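Local coordinates for sugar ABC transporter substrate-binding protein, BlMnBP1 (Bifidobacterium animalis subsp. lactis ATCC 27673, PDB 6I5R), which binds mannobiose and probably hands manno-oligosaccharides derived from beta-mannan to the membrane part of an ABC transporter for uptake, at residues I152-K157 with G301-P306; E160-K165 with E183-V188; P189-F194 with G275-M280. One frame throughout, in Å; residues are numbered along the deposited sequence.

Interaction 1 of 3, residues I152-K157 with G301-P306; sequences IVYNKK and GYMPFP
Ile152 and Tyr154 pair through four backbone hydrogen bonds with Met303 and Gly301, setting strand 152-155 antiparallel to strand 301-304 with the short axes 4.8 Å apart at closest approach and 135° between their directions. Val153 and Tyr302 form the non-hydrogen-bonded pair between these two hydrogen-bonded ones. On the sheet face that carries Ile152, Tyr154 and Met303, Tyr154 and Met303 both place CG between the backbone N and the carbonyl carbon (chi1 77° and 57°). Met303 SD lies over one face of the Tyr154 ring, 4.6 Å from its centroid, a Met-aromatic contact, while Met303 CG packs on Ile152 CB at 3.8 Å. Gly301 brings no side chain to this face, and the ring comes in obliquely against the Gly301-Tyr302 peptide, Tyr154 CE1 3.4 Å from Tyr302 N. The Lys156 chain, extended beyond CG, runs past the same glycine and sets CE 3.6 Å from Gly301 CA. The pair belongs to the sheet of the lobe that does not hold the N terminus, in a protein of the two-lobed solute-binding family; strand 277-283 flanks 152-155 on its other edge, bonding Val153 to Met280 and Asn155 to Ala278. On the opposite face Val153 CG2 meets the edge of the Tyr302 ring at CD1, 4.0 Å away, the two side chains crossing at about a right angle. That ring is further held by Phe373, nearly parallel to it, and by a hydrogen bond between its OH and Thr149 OG1. Further along, Ile152 CD1 presses against Pro306 CD at 3.5 Å, a close fit for two carbons, and also touches Phe305 CD2. Where the first strand gives way to helix 156-162, Asn155 is the N-cap, its OD1 accepting weakly from Lys157 N and also bonding Val158 N.

Interaction 2 of 3, residues E160-K165 with E183-V188; sequences EEAGIK and EKTKAV. With ZN (zinc ion), chain K.
Lys184 and Thr185 reach across to Glu161 and Ala162 without a direct hydrogen bond between the segments. The lysine chain leaves its backbone stretched out as far as CD, then bends twice (chi3 45°, chi4 58°). The first bend sets CE 3.1 Å from Ala162 O, so a methylene rests on that carbonyl; the second leaves NZ near Glu161 O without bonding it. Thr185 uses its methyl. With OG1 between the backbone N and the carbonyl carbon (chi1 77°), CG2 stands beside the backbone N and packs against Glu161 CG at 3.6 Å and Ala162 CB at 4.0 Å. The glutamate and threonine side chains lie alongside one another, running opposite ways. The threonine hydroxyl is used close by in the sequence: OG1 accepts from Ala187 N at 3.2 Å, an ST turn, and also bonds Ile181 O, so the polar branch is fixed and the methyl is left for the neighbour. A water gives a firm bond to Lys184 O at 2.7 Å and a weak one to Glu161 OE2. Glu160 points away from this contact and grips a surface zinc ion with both carboxylate oxygens, OE1 at 1.9 Å and OE2 at 2.2 Å; a water modelled on the same metal lies too close to be trusted. Gly163, with positive phi, ends the helix in a Schellman motif, its N bonding Glu160 O at 3.0 Å. The contact joins the C-terminal ends of two helices at the protein surface. Underneath, Ala162 and Ile164 rest on Ile181 of helix 171-184, Thr185 and Ala187 rest on Val158 of helix 156-162, and Val188 then carries the chain into backbone pairing with Glu276 and Ala278 beside strand 277-283.

Interaction 3 of 3, residues P189-F194 with G275-M280; sequences PLYTNF and GEIATM
Tyr191 and Pro189 lie beside Thr279 where the short strand 188-190 runs parallel to strand 277-283 at the margin of a sheet in this solute-binding protein. The pairing is tightest around Thr279. Its OG1, set between the backbone N and the carbonyl carbon (chi1 69°), donates to Pro189 O at 2.7 Å, and Thr279 N adds a weak bond to the same oxygen, so two donors grip one carbonyl. Two residues beyond Pro189, Tyr191 N bonds the oxygen of the same threonine, Thr279 O, at 3.1 Å. Ile277 CD1 sits over one face of the Tyr191 ring, 3.9 Å from its centroid, a CH-pi contact displaced toward the rim. The phenol OH accepts from Asp264 N. Met280 packs CG against Tyr191 CB at 3.9 Å, its sulfur oblique to the ring. Contact thins at both ends: solvent reaches Glu276, before the paired strand, and at the other end Asn193 gives the contact little more than the tip of its side chain. Asn193 leans on Trp265, a residue of the sugar pocket, and makes a weak bond to Ser268 OG. Its ND2 also lies 3.4 Å from Met280 SD.

In the fold
From the N terminus, the chain passes through strand 139-155 and opens interaction 1 at 152-157. Helix 156-162 follows directly, and interaction 2 soon closes a short, largely helical loop by bringing 183-188 back to 160-165. Segment 189-194 follows at once, after a corner at Pro189, and opens interaction 3, which closes a much longer loop when 275-280 arrives beside it. Interaction 1 closes last, at 301-306, so interactions 2 and 3 both nest inside its loop, in series and without crossing. Strand 277-283 lies next to strand 139-155, joining interactions 1 and 3 in one sheet, while the chain leaving the helix pair of interaction 2 joins that sheet next to strand 277-283.

Interaction 1 of 3, residues I152-K157 with G301-P306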
ATOM      1  N   ILE A 152       7.896   9.167  -2.563  1.00 16.39           N
ATOM      2  CA  ILE A 152       8.865   9.365  -1.497  1.00 16.39           C
ATOM      3  C   ILE A 152       8.438  10.556  -0.660  1.00 16.39           C
ATOM      4  O   ILE A 152       8.196  11.643  -1.191  1.00 16.39           O
ATOM      5  CB  ILE A 152      10.297   9.549  -2.035  1.00 16.89           C
ATOM      6  CG1 ILE A 152      10.719   8.259  -2.776  1.00 19.34           C
ATOM      7  CG2 ILE A 152      11.240   9.875  -0.883  1.00 16.39           C
ATOM      8  CD1 ILE A 152      12.157   8.239  -3.247  1.00 18.02           C
ATOM      9  N   VAL A 153       8.356  10.349   0.642  1.00 16.39           N
ATOM     10  CA  VAL A 153       8.148  11.451   1.570  1.00 16.39           C
ATOM     11  C   VAL A 153       9.496  12.078   1.880  1.00 16.39           C
ATOM     12  O   VAL A 153      10.460  11.369   2.184  1.00 16.39           O
ATOM     13  CB  VAL A 153       7.463  10.968   2.865  1.00 19.50           C
ATOM     14  CG1 VAL A 153       7.175  12.160   3.819  1.00 16.39           C
ATOM     15  CG2 VAL A 153       6.213  10.234   2.559  1.00 22.45           C
ATOM     16  N   TYR A 154       9.561  13.413   1.840  1.00 16.39           N
ATOM     17  CA  TYR A 154      10.847  14.080   1.949  1.00 16.47           C
ATOM     18  C   TYR A 154      10.668  15.386   2.696  1.00 16.39           C
ATOM     19  O   TYR A 154       9.565  15.925   2.800  1.00 16.39           O
ATOM     20  CB  TYR A 154      11.481  14.289   0.568  1.00 16.40           C
ATOM     21  CG  TYR A 154      10.936  15.415  -0.275  1.00 16.39           C
ATOM     22  CD1 TYR A 154       9.770  15.267  -1.012  1.00 18.90           C
ATOM     23  CD2 TYR A 154      11.628  16.600  -0.379  1.00 21.01           C
ATOM     24  CE1 TYR A 154       9.303  16.292  -1.804  1.00 16.39           C
ATOM     25  CE2 TYR A 154      11.181  17.620  -1.155  1.00 19.39           C
ATOM     26  CZ  TYR A 154      10.019  17.491  -1.853  1.00 21.85           C
ATOM     27  OH  TYR A 154       9.613  18.579  -2.634  1.00 17.58           O
ATOM     28  N   ASN A 155      11.753  15.841   3.286  1.00 16.39           N
ATOM     29  CA  ASN A 155      11.750  17.086   4.041  1.00 16.39           C
ATOM     30  C   ASN A 155      12.331  18.189   3.158  1.00 16.39           C
ATOM     31  O   ASN A 155      13.523  18.173   2.840  1.00 16.39           O
ATOM     32  CB  ASN A 155      12.537  16.943   5.338  1.00 16.76           C
ATOM     33  CG  ASN A 155      12.476  18.206   6.180  1.00 17.89           C
ATOM     34  OD1 ASN A 155      12.841  19.273   5.707  1.00 16.39           O
ATOM     35  ND2 ASN A 155      11.983  18.093   7.423  1.00 16.62           N
ATOM     36  N   LYS A 156      11.482  19.159   2.805  1.00 16.39           N
ATOM     37  CA  LYS A 156      11.866  20.246   1.907  1.00 17.39           C
ATOM     38  C   LYS A 156      12.941  21.140   2.500  1.00 16.39           C
ATOM     39  O   LYS A 156      13.754  21.693   1.754  1.00 19.00           O
ATOM     40  CB  LYS A 156      10.644  21.088   1.584  1.00 16.39           C
ATOM     41  CG  LYS A 156       9.486  20.290   1.067  1.00 17.93           C
ATOM     42  CD  LYS A 156       8.190  21.107   1.068  1.00 20.67           C
ATOM     43  CE  LYS A 156       7.218  20.607   0.032  1.00 21.43           C
ATOM     44  NZ  LYS A 156       6.171  21.647  -0.312  1.00 30.36           N
ATOM     45  N   LYS A 157      12.922  21.354   3.818  1.00 17.88           N
ATOM     46  CA  LYS A 157      13.941  22.181   4.436  1.00 17.22           C
ATOM     47  C   LYS A 157      15.300  21.508   4.372  1.00 18.23           C
ATOM     48  O   LYS A 157      16.309  22.167   4.120  1.00 16.39           O
ATOM     49  CB  LYS A 157      13.569  22.482   5.877  1.00 16.39           C
ATOM     50  CG  LYS A 157      14.657  23.181   6.681  1.00 19.99           C
ATOM     51  CD  LYS A 157      14.174  23.579   8.068  1.00 24.65           C
ATOM     52  CE  LYS A 157      15.318  24.147   8.924  1.00 23.17           C
ATOM     53  NZ  LYS A 157      16.209  23.077   9.512  1.00 34.52           N
ATOM     54  N   GLY A 301       7.121  17.203   2.127  1.00 16.39           N
ATOM     55  CA  GLY A 301       6.723  17.146   0.744  1.00 16.39           C
ATOM     56  C   GLY A 301       6.587  15.699   0.294  1.00 18.45           C
ATOM     57  O   GLY A 301       6.906  14.759   1.015  1.00 16.39           O
ATOM     58  N   TYR A 302       6.103  15.539  -0.918  1.00 16.39           N
ATOM     59  CA  TYR A 302       5.888  14.211  -1.470  1.00 17.12           C
ATOM     60  C   TYR A 302       6.301  14.260  -2.930  1.00 16.39           C
ATOM     61  O   TYR A 302       5.860  15.139  -3.670  1.00 16.39           O
ATOM     62  CB  TYR A 302       4.426  13.790  -1.303  1.00 16.39           C
ATOM     63  CG  TYR A 302       4.184  12.377  -1.686  1.00 16.93           C
ATOM     64  CD1 TYR A 302       4.722  11.323  -0.958  1.00 18.13           C
ATOM     65  CD2 TYR A 302       3.375  12.093  -2.749  1.00 20.25           C
ATOM     66  CE1 TYR A 302       4.467   9.997  -1.344  1.00 16.39           C
ATOM     67  CE2 TYR A 302       3.131  10.803  -3.134  1.00 22.17           C
ATOM     68  CZ  TYR A 302       3.650   9.772  -2.428  1.00 18.76           C
ATOM     69  OH  TYR A 302       3.323   8.508  -2.901  1.00 27.90           O
ATOM     70  N   MET A 303       7.186  13.361  -3.325  1.00 16.39           N
ATOM     71  CA  MET A 303       7.693  13.362  -4.681  1.00 18.63           C
ATOM     72  C   MET A 303       7.518  12.003  -5.322  1.00 22.60           C
ATOM     73  O   MET A 303       7.417  10.980  -4.634  1.00 16.39           O
ATOM     74  CB  MET A 303       9.179  13.727  -4.717  1.00 18.10           C
ATOM     75  CG  MET A 303      10.042  12.827  -3.869  1.00 16.47           C
ATOM     76  SD  MET A 303      11.760  13.274  -4.138  1.00 39.46           S
ATOM     77  CE  MET A 303      12.205  11.990  -5.240  1.00 23.59           C
ATOM     78  N   PRO A 304       7.508  11.959  -6.643  1.00 21.33           N
ATOM     79  CA  PRO A 304       7.525  10.665  -7.327  1.00 17.38           C
ATOM     80  C   PRO A 304       8.808   9.916  -7.013  1.00 19.44           C
ATOM     81  O   PRO A 304       9.844  10.515  -6.722  1.00 16.39           O
ATOM     82  CB  PRO A 304       7.426  11.045  -8.810  1.00 22.50           C
ATOM     83  CG  PRO A 304       6.927  12.486  -8.811  1.00 19.81           C
ATOM     84  CD  PRO A 304       7.505  13.092  -7.596  1.00 23.15           C
ATOM     85  N   PHE A 305       8.730   8.594  -7.060  1.00 16.39           N
ATOM     86  CA  PHE A 305       9.937   7.790  -6.985  1.00 16.39           C
ATOM     87  C   PHE A 305      10.853   8.180  -8.142  1.00 16.39           C
ATOM     88  O   PHE A 305      10.378   8.411  -9.257  1.00 16.39           O
ATOM     89  CB  PHE A 305       9.622   6.281  -7.050  1.00 16.39           C
ATOM     90  CG  PHE A 305      10.817   5.394  -6.691  1.00 16.58           C
ATOM     91  CD1 PHE A 305      11.688   4.947  -7.676  1.00 18.02           C
ATOM     92  CD2 PHE A 305      11.085   5.048  -5.379  1.00 17.91           C
ATOM     93  CE1 PHE A 305      12.788   4.182  -7.363  1.00 18.99           C
ATOM     94  CE2 PHE A 305      12.189   4.279  -5.063  1.00 19.36           C
ATOM     95  CZ  PHE A 305      13.043   3.839  -6.064  1.00 16.39           C
ATOM     96  N   PRO A 306      12.149   8.248  -7.925  1.00 16.39           N
ATOM     97  CA  PRO A 306      13.057   8.788  -8.962  1.00 18.18           C
ATOM     98  C   PRO A 306      13.430   7.800 -10.062  1.00 16.39           C
ATOM     99  O   PRO A 306      14.570   7.396 -10.223  1.00 16.39           O
ATOM    100  CB  PRO A 306      14.273   9.221  -8.133  1.00 19.07           C
ATOM    101  CG  PRO A 306      14.261   8.270  -6.959  1.00 19.18           C
ATOM    102  CD  PRO A 306      12.841   7.990  -6.649  1.00 16.39           C
TER

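Interaction 2 of 3, residues E160-K165 with E183-V188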
ATOM      1  N   GLU A 160      16.585  21.914   0.870  1.00 16.39           N
ATOM      2  CA  GLU A 160      17.126  23.253   0.633  1.00 20.32           C
ATOM      3  C   GLU A 160      18.495  23.413   1.285  1.00 17.63           C
ATOM      4  O   GLU A 160      19.405  24.013   0.688  1.00 16.39           O
ATOM      5  CB  GLU A 160      16.132  24.302   1.146  1.00 18.17           C
ATOM      6  CG  GLU A 160      16.453  25.773   0.791  1.00 24.46           C
ATOM      7  CD  GLU A 160      16.259  26.147  -0.702  1.00 21.18           C
ATOM      8  OE1 GLU A 160      15.130  26.165  -1.240  1.00 27.28           O
ATOM      9  OE2 GLU A 160      17.254  26.475  -1.367  1.00 30.04           O
ATOM     10  N   GLU A 161      18.682  22.853   2.486  1.00 18.15           N
ATOM     11  CA  GLU A 161      19.984  22.955   3.137  1.00 16.67           C
ATOM     12  C   GLU A 161      21.053  22.227   2.333  1.00 16.39           C
ATOM     13  O   GLU A 161      22.212  22.650   2.295  1.00 18.07           O
ATOM     14  CB  GLU A 161      19.908  22.390   4.552  1.00 17.00           C
ATOM     15  CG  GLU A 161      21.210  22.462   5.314  1.00 22.29           C
ATOM     16  CD  GLU A 161      21.532  23.848   5.860  1.00 28.11           C
ATOM     17  OE1 GLU A 161      20.796  24.822   5.588  1.00 32.94           O
ATOM     18  OE2 GLU A 161      22.546  23.976   6.565  1.00 33.23           O
ATOM     19  N   ALA A 162      20.687  21.104   1.719  1.00 16.39           N
ATOM     20  CA  ALA A 162      21.601  20.332   0.894  1.00 16.39           C
ATOM     21  C   ALA A 162      21.874  20.993  -0.454  1.00 21.38           C
ATOM     22  O   ALA A 162      22.788  20.574  -1.180  1.00 16.39           O
ATOM     23  CB  ALA A 162      21.020  18.926   0.705  1.00 16.39           C
ATOM     24  N   GLY A 163      21.136  22.039  -0.796  1.00 17.50           N
ATOM     25  CA  GLY A 163      21.373  22.660  -2.084  1.00 19.54           C
ATOM     26  C   GLY A 163      20.730  21.937  -3.242  1.00 19.97           C
ATOM     27  O   GLY A 163      21.100  22.170  -4.391  1.00 17.50           O
ATOM     28  N   ILE A 164      19.776  21.052  -2.972  1.00 19.42           N
ATOM     29  CA  ILE A 164      19.066  20.360  -4.039  1.00 18.33           C
ATOM     30  C   ILE A 164      18.116  21.354  -4.701  1.00 20.79           C
ATOM     31  O   ILE A 164      17.250  21.951  -4.048  1.00 26.09           O
ATOM     32  CB  ILE A 164      18.324  19.126  -3.496  1.00 17.34           C
ATOM     33  CG1 ILE A 164      19.340  18.137  -2.904  1.00 24.00           C
ATOM     34  CG2 ILE A 164      17.474  18.487  -4.594  1.00 16.39           C
ATOM     35  CD1 ILE A 164      18.714  17.021  -2.059  1.00 21.67           C
ATOM     36  N   LYS A 165      18.303  21.563  -6.000  1.00 26.23           N
ATOM     37  CA  LYS A 165      17.555  22.562  -6.751  1.00 19.82           C
ATOM     38  C   LYS A 165      16.260  22.003  -7.334  1.00 27.62           C
ATOM     39  O   LYS A 165      15.197  22.613  -7.174  1.00 32.01           O
ATOM     40  CB  LYS A 165      18.457  23.128  -7.857  1.00 21.53           C
ATOM     41  CG  LYS A 165      19.653  23.870  -7.313  1.00 22.32           C
ATOM     42  CD  LYS A 165      20.533  24.479  -8.390  1.00 28.01           C
ATOM     43  CE  LYS A 165      21.443  25.577  -7.801  1.00 24.14           C
ATOM     44  NZ  LYS A 165      22.042  26.429  -8.892  1.00 33.37           N
ATOM     45  N   GLU A 183      26.467  15.075   3.272  1.00 16.39           N
ATOM     46  CA  GLU A 183      27.663  15.881   3.467  1.00 17.81           C
ATOM     47  C   GLU A 183      27.345  17.252   4.016  1.00 16.39           C
ATOM     48  O   GLU A 183      28.157  17.823   4.753  1.00 16.39           O
ATOM     49  CB  GLU A 183      28.444  16.002   2.165  1.00 16.39           C
ATOM     50  CG  GLU A 183      29.057  14.683   1.796  1.00 17.94           C
ATOM     51  CD  GLU A 183      29.889  14.732   0.582  1.00 24.10           C
ATOM     52  OE1 GLU A 183      29.887  15.778  -0.082  1.00 26.64           O
ATOM     53  OE2 GLU A 183      30.568  13.714   0.295  1.00 23.06           O
ATOM     54  N   LYS A 184      26.164  17.777   3.728  1.00 16.39           N
ATOM     55  CA  LYS A 184      25.876  19.151   4.080  1.00 18.60           C
ATOM     56  C   LYS A 184      24.800  19.335   5.129  1.00 16.39           C
ATOM     57  O   LYS A 184      24.616  20.463   5.590  1.00 16.39           O
ATOM     58  CB  LYS A 184      25.479  19.933   2.823  1.00 18.35           C
ATOM     59  CG  LYS A 184      26.564  20.003   1.777  1.00 17.80           C
ATOM     60  CD  LYS A 184      26.029  20.479   0.446  1.00 25.34           C
ATOM     61  CE  LYS A 184      25.082  21.689   0.595  1.00 22.40           C
ATOM     62  NZ  LYS A 184      25.794  22.795   1.253  1.00 32.01           N
ATOM     63  N   THR A 185      24.061  18.300   5.501  1.00 16.39           N
ATOM     64  CA  THR A 185      23.056  18.463   6.540  1.00 18.08           C
ATOM     65  C   THR A 185      23.332  17.475   7.657  1.00 16.39           C
ATOM     66  O   THR A 185      24.270  16.666   7.592  1.00 16.39           O
ATOM     67  CB  THR A 185      21.631  18.251   6.018  1.00 17.27           C
ATOM     68  OG1 THR A 185      21.392  16.850   5.876  1.00 16.39           O
ATOM     69  CG2 THR A 185      21.404  18.963   4.687  1.00 16.39           C
ATOM     70  N   LYS A 186      22.472  17.515   8.675  1.00 20.54           N
ATOM     71  CA  LYS A 186      22.550  16.585   9.795  1.00 18.05           C
ATOM     72  C   LYS A 186      21.492  15.493   9.722  1.00 19.53           C
ATOM     73  O   LYS A 186      21.278  14.790  10.715  1.00 16.43           O
ATOM     74  CB  LYS A 186      22.397  17.331  11.121  1.00 22.97           C
ATOM     75  CG  LYS A 186      23.433  18.405  11.334  1.00 17.30           C
ATOM     76  CD  LYS A 186      23.141  19.227  12.573  1.00 19.37           C
ATOM     77  CE  LYS A 186      24.137  20.356  12.668  1.00 23.79           C
ATOM     78  NZ  LYS A 186      24.261  21.103  11.378  1.00 29.37           N
ATOM     79  N   ALA A 187      20.803  15.363   8.601  1.00 16.39           N
ATOM     80  CA  ALA A 187      19.705  14.404   8.515  1.00 17.42           C
ATOM     81  C   ALA A 187      20.196  13.050   8.014  1.00 21.12           C
ATOM     82  O   ALA A 187      21.133  12.960   7.223  1.00 16.39           O
ATOM     83  CB  ALA A 187      18.601  14.913   7.580  1.00 16.39           C
ATOM     84  N   VAL A 188      19.517  11.993   8.446  1.00 16.39           N
ATOM     85  CA  VAL A 188      19.690  10.690   7.798  1.00 16.39           C
ATOM     86  C   VAL A 188      19.152  10.834   6.376  1.00 18.24           C
ATOM     87  O   VAL A 188      17.963  11.153   6.210  1.00 16.39           O
ATOM     88  CB  VAL A 188      18.958   9.580   8.573  1.00 16.39           C
ATOM     89  CG1 VAL A 188      19.005   8.264   7.803  1.00 16.39           C
ATOM     90  CG2 VAL A 188      19.556   9.413   9.962  1.00 19.50           C
TER
HETATM   91 ZN    ZN K 511      15.708  26.944  -2.871  1.00106.61          ZN
HETATM   92  O   HOH W   1      25.561  23.012   5.264  1.00 20.97           O
HETATM   93  O   HOH W   2      17.230  26.836  -3.181  1.00 33.87           O

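Interaction 3 of 3, residues P189-F194 with G275-M280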
ATOM      1  N   PRO A 189      19.958  10.616   5.329  1.00 16.39           N
ATOM      2  CA  PRO A 189      19.423  10.828   3.971  1.00 16.71           C
ATOM      3  C   PRO A 189      18.228   9.949   3.624  1.00 16.39           C
ATOM      4  O   PRO A 189      17.235  10.443   3.089  1.00 16.39           O
ATOM      5  CB  PRO A 189      20.628  10.530   3.066  1.00 16.39           C
ATOM      6  CG  PRO A 189      21.846  10.838   3.948  1.00 16.39           C
ATOM      7  CD  PRO A 189      21.429  10.442   5.335  1.00 16.39           C
ATOM      8  N   LEU A 190      18.296   8.652   3.918  1.00 16.39           N
ATOM      9  CA  LEU A 190      17.169   7.758   3.677  1.00 16.39           C
ATOM     10  C   LEU A 190      17.046   6.833   4.876  1.00 17.49           C
ATOM     11  O   LEU A 190      17.979   6.089   5.185  1.00 16.39           O
ATOM     12  CB  LEU A 190      17.355   6.969   2.377  1.00 16.39           C
ATOM     13  CG  LEU A 190      16.189   6.086   1.900  1.00 16.77           C
ATOM     14  CD1 LEU A 190      16.135   5.919   0.398  1.00 17.13           C
ATOM     15  CD2 LEU A 190      16.307   4.707   2.571  1.00 23.63           C
ATOM     16  N   TYR A 191      15.903   6.884   5.551  1.00 16.39           N
ATOM     17  CA  TYR A 191      15.666   6.064   6.727  1.00 18.84           C
ATOM     18  C   TYR A 191      14.916   4.828   6.279  1.00 16.39           C
ATOM     19  O   TYR A 191      13.871   4.942   5.639  1.00 16.39           O
ATOM     20  CB  TYR A 191      14.861   6.834   7.767  1.00 16.39           C
ATOM     21  CG  TYR A 191      14.829   6.224   9.132  1.00 16.39           C
ATOM     22  CD1 TYR A 191      15.842   6.457  10.033  1.00 16.39           C
ATOM     23  CD2 TYR A 191      13.759   5.450   9.536  1.00 16.39           C
ATOM     24  CE1 TYR A 191      15.808   5.919  11.304  1.00 20.51           C
ATOM     25  CE2 TYR A 191      13.713   4.919  10.800  1.00 18.29           C
ATOM     26  CZ  TYR A 191      14.742   5.145  11.686  1.00 17.68           C
ATOM     27  OH  TYR A 191      14.695   4.629  12.961  1.00 16.39           O
ATOM     28  N   THR A 192      15.451   3.654   6.596  1.00 16.39           N
ATOM     29  CA  THR A 192      14.912   2.464   5.978  1.00 16.39           C
ATOM     30  C   THR A 192      13.692   1.912   6.699  1.00 17.34           C
ATOM     31  O   THR A 192      12.918   1.211   6.066  1.00 16.39           O
ATOM     32  CB  THR A 192      15.931   1.319   5.931  1.00 16.39           C
ATOM     33  OG1 THR A 192      16.286   0.964   7.276  1.00 16.39           O
ATOM     34  CG2 THR A 192      17.150   1.689   5.152  1.00 16.39           C
ATOM     35  N   ASN A 193      13.523   2.203   7.994  1.00 16.39           N
ATOM     36  CA  ASN A 193      12.528   1.524   8.831  1.00 16.39           C
ATOM     37  C   ASN A 193      12.628   0.015   8.644  1.00 18.94           C
ATOM     38  O   ASN A 193      11.628  -0.697   8.583  1.00 16.39           O
ATOM     39  CB  ASN A 193      11.114   2.025   8.548  1.00 17.11           C
ATOM     40  CG  ASN A 193      10.741   3.209   9.430  1.00 16.39           C
ATOM     41  OD1 ASN A 193      10.822   3.114  10.646  1.00 16.39           O
ATOM     42  ND2 ASN A 193      10.369   4.334   8.814  1.00 16.39           N
ATOM     43  N   PHE A 194      13.868  -0.459   8.594  1.00 16.39           N
ATOM     44  CA  PHE A 194      14.164  -1.877   8.447  1.00 16.39           C
ATOM     45  C   PHE A 194      13.311  -2.737   9.376  1.00 16.39           C
ATOM     46  O   PHE A 194      12.858  -3.816   8.990  1.00 16.39           O
ATOM     47  CB  PHE A 194      15.669  -2.077   8.724  1.00 17.20           C
ATOM     48  CG  PHE A 194      16.115  -3.499   8.772  1.00 16.39           C
ATOM     49  CD1 PHE A 194      16.039  -4.229   9.963  1.00 16.39           C
ATOM     50  CD2 PHE A 194      16.663  -4.105   7.655  1.00 16.39           C
ATOM     51  CE1 PHE A 194      16.469  -5.541  10.008  1.00 18.59           C
ATOM     52  CE2 PHE A 194      17.094  -5.417   7.703  1.00 17.76           C
ATOM     53  CZ  PHE A 194      16.991  -6.132   8.897  1.00 18.36           C
ATOM     54  N   GLY A 275      13.235  17.369  10.558  1.00 22.30           N
ATOM     55  CA  GLY A 275      14.382  17.469   9.676  1.00 20.72           C
ATOM     56  C   GLY A 275      15.584  16.632  10.056  1.00 20.75           C
ATOM     57  O   GLY A 275      16.695  16.976   9.655  1.00 16.73           O
ATOM     58  N   GLU A 276      15.396  15.558  10.840  1.00 18.27           N
ATOM     59  CA  GLU A 276      16.441  14.609  11.206  1.00 16.39           C
ATOM     60  C   GLU A 276      16.488  13.432  10.253  1.00 16.39           C
ATOM     61  O   GLU A 276      17.455  12.659  10.277  1.00 18.10           O
ATOM     62  CB  GLU A 276      16.215  14.071  12.622  1.00 19.14           C
ATOM     63  CG  GLU A 276      16.179  15.149  13.658  1.00 20.50           C
ATOM     64  CD  GLU A 276      15.952  14.623  15.053  1.00 21.84           C
ATOM     65  OE1 GLU A 276      16.413  13.506  15.393  1.00 27.82           O
ATOM     66  OE2 GLU A 276      15.276  15.335  15.811  1.00 35.81           O
ATOM     67  N   ILE A 277      15.461  13.289   9.433  1.00 16.39           N
ATOM     68  CA  ILE A 277      15.429  12.328   8.341  1.00 16.64           C
ATOM     69  C   ILE A 277      15.067  13.096   7.069  1.00 16.39           C
ATOM     70  O   ILE A 277      14.138  13.911   7.072  1.00 16.39           O
ATOM     71  CB  ILE A 277      14.394  11.213   8.567  1.00 20.61           C
ATOM     72  CG1 ILE A 277      14.769  10.274   9.728  1.00 17.89           C
ATOM     73  CG2 ILE A 277      14.214  10.443   7.275  1.00 16.39           C
ATOM     74  CD1 ILE A 277      13.588   9.409  10.180  1.00 19.05           C
ATOM     75  N   ALA A 278      15.771  12.819   5.976  1.00 16.39           N
ATOM     76  CA  ALA A 278      15.480  13.561   4.752  1.00 16.39           C
ATOM     77  C   ALA A 278      14.456  12.866   3.857  1.00 17.27           C
ATOM     78  O   ALA A 278      13.601  13.531   3.263  1.00 16.39           O
ATOM     79  CB  ALA A 278      16.756  13.791   3.942  1.00 16.39           C
ATOM     80  N   THR A 279      14.538  11.542   3.716  1.00 16.39           N
ATOM     81  CA  THR A 279      13.581  10.827   2.885  1.00 18.32           C
ATOM     82  C   THR A 279      13.172   9.491   3.493  1.00 16.39           C
ATOM     83  O   THR A 279      13.931   8.852   4.221  1.00 16.39           O
ATOM     84  CB  THR A 279      14.124  10.561   1.480  1.00 16.39           C
ATOM     85  OG1 THR A 279      15.189   9.610   1.543  1.00 16.39           O
ATOM     86  CG2 THR A 279      14.643  11.843   0.837  1.00 18.51           C
ATOM     87  N   MET A 280      11.946   9.095   3.174  1.00 17.45           N
ATOM     88  CA  MET A 280      11.444   7.757   3.455  1.00 16.39           C
ATOM     89  C   MET A 280      10.605   7.309   2.271  1.00 16.73           C
ATOM     90  O   MET A 280       9.785   8.077   1.774  1.00 16.39           O
ATOM     91  CB  MET A 280      10.615   7.731   4.753  1.00 16.39           C
ATOM     92  CG  MET A 280      11.490   7.842   5.985  1.00 16.39           C
ATOM     93  SD  MET A 280      10.635   7.445   7.512  1.00 16.39           S
ATOM     94  CE  MET A 280       9.993   9.050   7.975  1.00 21.19           C
TER